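Local coordinates for C24 protein (PDB 6OV6) that binds manganese and probably forms, as a trimer, the receptor-binding tip of the long tail fiber of a temperate bacteriophage, at the interface of chains A and B. Numbering follows the deposited sequence. Chains: chain A/B, C24 protein.

The interface of chains A and B. Residues chain A 26, 29-30, 32-33, 63; chain B 28-29, 32.
The ring of B:Phe29 is wedged among A:Tyr26, A:Phe29 and A:Asn30. This is the tight part of a contact in which the 3-10 helix 28-35 of chain B packs on the 3-10 helix 28-35 and strand 62-67 of chain A, near the N-terminal end of the modelled chains. CB of A:Phe29 lies over the middle of one ring face, 3.6 Å from the centroid, in a CH-pi contact. With CG of A:Phe29 anti to its carbonyl carbon (chi1 -56°), CB faces the B:Phe29 ring; the two side chains lie roughly perpendicular. The opposite face of the B:Phe29 ring carries CG1 of its neighbour B:Val28, nearer the ring's border than its middle. The A:Asn30 amide meets the ring edge, with the two planes 76° apart. Its CG lies in the ring plane, 3.6 Å from CZ. On another part of the rim, CE2 comes within 3.3 Å of the backbone O of A:Tyr26.

Beside the ring the aliphatic contacts are looser. CD1 of B:Leu32 sits 3.7 Å from the backbone O of A:Phe29 and 3.8 Å from CB of A:Leu32. Its CD2 points tip to tip at CG2 of A:Val63, 4.1 Å away. A:Val63 and B:Val28 run antiparallel alongside each other, with their CG1 methyls 3.9 Å apart. No polar bond crosses this patch, which is part of an interface in the deposited trimer. A hydrogen bond within chain A likely helps fix the amide at the ring edge: A:Val63 N donates to OD1 of A:Asn30 at 3.0 Å, tilted 21° from the carbonyl plane.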
ATOM      1  N   TYR A  26     -38.976  23.153 -31.841  1.00 36.34           N
ATOM      2  CA  TYR A  26     -38.370  23.569 -30.572  1.00 36.74           C
ATOM      3  C   TYR A  26     -38.754  22.706 -29.360  1.00 36.74           C
ATOM      4  O   TYR A  26     -37.981  22.669 -28.398  1.00 32.82           O
ATOM      5  CB  TYR A  26     -38.458  25.094 -30.289  1.00 39.24           C
ATOM      6  CG  TYR A  26     -39.832  25.619 -29.900  1.00 45.39           C
ATOM      7  CD1 TYR A  26     -40.363  25.370 -28.638  1.00 47.62           C
ATOM      8  CD2 TYR A  26     -40.557  26.449 -30.758  1.00 48.39           C
ATOM      9  CE1 TYR A  26     -41.621  25.842 -28.272  1.00 51.03           C
ATOM     10  CE2 TYR A  26     -41.818  26.939 -30.398  1.00 50.43           C
ATOM     11  CZ  TYR A  26     -42.342  26.637 -29.147  1.00 62.17           C
ATOM     12  OH  TYR A  26     -43.583  27.091 -28.763  1.00 68.12           O
ATOM     13  N   PHE A  29     -36.286  20.235 -27.595  1.00 25.30           N
ATOM     14  CA  PHE A  29     -35.253  20.704 -26.665  1.00 25.98           C
ATOM     15  C   PHE A  29     -35.551  20.410 -25.212  1.00 28.09           C
ATOM     16  O   PHE A  29     -34.616  20.316 -24.418  1.00 26.20           O
ATOM     17  CB  PHE A  29     -34.834  22.165 -26.927  1.00 28.49           C
ATOM     18  CG  PHE A  29     -34.352  22.393 -28.345  1.00 29.65           C
ATOM     19  CD1 PHE A  29     -33.326  21.617 -28.884  1.00 31.49           C
ATOM     20  CD2 PHE A  29     -34.894  23.418 -29.128  1.00 31.84           C
ATOM     21  CE1 PHE A  29     -32.872  21.831 -30.197  1.00 32.30           C
ATOM     22  CE2 PHE A  29     -34.428  23.645 -30.430  1.00 34.35           C
ATOM     23  CZ  PHE A  29     -33.412  22.863 -30.950  1.00 32.41           C
ATOM     24  N   ASN A  30     -36.826  20.157 -24.878  1.00 27.62           N
ATOM     25  CA  ASN A  30     -37.183  19.763 -23.506  1.00 28.42           C
ATOM     26  C   ASN A  30     -36.494  18.476 -23.157  1.00 30.09           C
ATOM     27  O   ASN A  30     -36.115  18.309 -22.003  1.00 29.61           O
ATOM     28  CB  ASN A  30     -38.687  19.544 -23.376  1.00 29.58           C
ATOM     29  CG  ASN A  30     -39.442  20.825 -23.312  1.00 35.24           C
ATOM     30  OD1 ASN A  30     -39.386  21.538 -22.306  1.00 30.15           O
ATOM     31  ND2 ASN A  30     -40.151  21.146 -24.398  1.00 31.11           N
ATOM     32  N   LEU A  32     -33.595  17.584 -23.618  1.00 23.60           N
ATOM     33  CA  LEU A  32     -32.260  17.906 -23.082  1.00 24.36           C
ATOM     34  C   LEU A  32     -32.221  17.923 -21.557  1.00 27.54           C
ATOM     35  O   LEU A  32     -31.152  17.722 -20.970  1.00 26.38           O
ATOM     36  CB  LEU A  32     -31.649  19.183 -23.704  1.00 23.95           C
ATOM     37  CG  LEU A  32     -31.348  19.117 -25.227  1.00 27.34           C
ATOM     38  CD1 LEU A  32     -31.167  20.486 -25.801  1.00 29.73           C
ATOM     39  CD2 LEU A  32     -30.126  18.260 -25.540  1.00 26.78           C
ATOM     40  N   GLY A  33     -33.379  18.125 -20.920  1.00 24.37           N
ATOM     41  CA  GLY A  33     -33.467  18.029 -19.463  1.00 23.77           C
ATOM     42  C   GLY A  33     -33.147  16.630 -18.955  1.00 24.93           C
ATOM     43  O   GLY A  33     -32.675  16.479 -17.825  1.00 24.56           O
ATOM     44  N   VAL A  63     -39.186  21.429 -19.271  1.00 24.49           N
ATOM     45  CA  VAL A  63     -38.323  22.417 -18.642  1.00 23.74           C
ATOM     46  C   VAL A  63     -39.262  23.556 -18.204  1.00 28.17           C
ATOM     47  O   VAL A  63     -40.011  24.085 -19.043  1.00 27.34           O
ATOM     48  CB  VAL A  63     -37.209  22.922 -19.602  1.00 28.01           C
ATOM     49  CG1 VAL A  63     -36.382  24.037 -18.966  1.00 27.87           C
ATOM     50  CG2 VAL A  63     -36.311  21.790 -20.090  1.00 27.62           C
TER
ATOM     51  N   VAL B  28     -36.706  29.540 -22.476  1.00 39.91           N
ATOM     52  CA  VAL B  28     -36.351  28.778 -21.244  1.00 37.26           C
ATOM     53  C   VAL B  28     -35.181  27.795 -21.498  1.00 36.35           C
ATOM     54  O   VAL B  28     -34.491  27.356 -20.559  1.00 36.89           O
ATOM     55  CB  VAL B  28     -37.590  28.069 -20.598  1.00 39.84           C
ATOM     56  CG1 VAL B  28     -37.926  26.746 -21.288  1.00 38.52           C
ATOM     57  CG2 VAL B  28     -37.402  27.872 -19.100  1.00 39.96           C
ATOM     58  N   PHE B  29     -34.971  27.464 -22.767  1.00 29.93           N
ATOM     59  CA  PHE B  29     -33.893  26.569 -23.168  1.00 31.16           C
ATOM     60  C   PHE B  29     -32.499  27.158 -22.971  1.00 33.54           C
ATOM     61  O   PHE B  29     -31.553  26.402 -22.786  1.00 32.37           O
ATOM     62  CB  PHE B  29     -34.132  25.932 -24.546  1.00 34.34           C
ATOM     63  CG  PHE B  29     -35.428  25.146 -24.639  1.00 36.79           C
ATOM     64  CD1 PHE B  29     -35.757  24.190 -23.684  1.00 40.07           C
ATOM     65  CD2 PHE B  29     -36.298  25.337 -25.698  1.00 39.74           C
ATOM     66  CE1 PHE B  29     -36.948  23.470 -23.770  1.00 41.00           C
ATOM     67  CE2 PHE B  29     -37.487  24.604 -25.788  1.00 42.48           C
ATOM     68  CZ  PHE B  29     -37.795  23.665 -24.827  1.00 40.52           C
ATOM     69  N   LEU B  32     -30.671  25.762 -19.963  1.00 26.11           N
ATOM     70  CA  LEU B  32     -30.027  24.437 -20.093  1.00 24.84           C
ATOM     71  C   LEU B  32     -28.504  24.562 -20.230  1.00 26.75           C
ATOM     72  O   LEU B  32     -27.777  23.614 -19.962  1.00 27.04           O
ATOM     73  CB  LEU B  32     -30.615  23.635 -21.259  1.00 24.53           C
ATOM     74  CG  LEU B  32     -32.069  23.159 -21.098  1.00 28.70           C
ATOM     75  CD1 LEU B  32     -32.591  22.659 -22.431  1.00 27.66           C
ATOM     76  CD2 LEU B  32     -32.214  22.022 -20.061  1.00 30.42           C
TER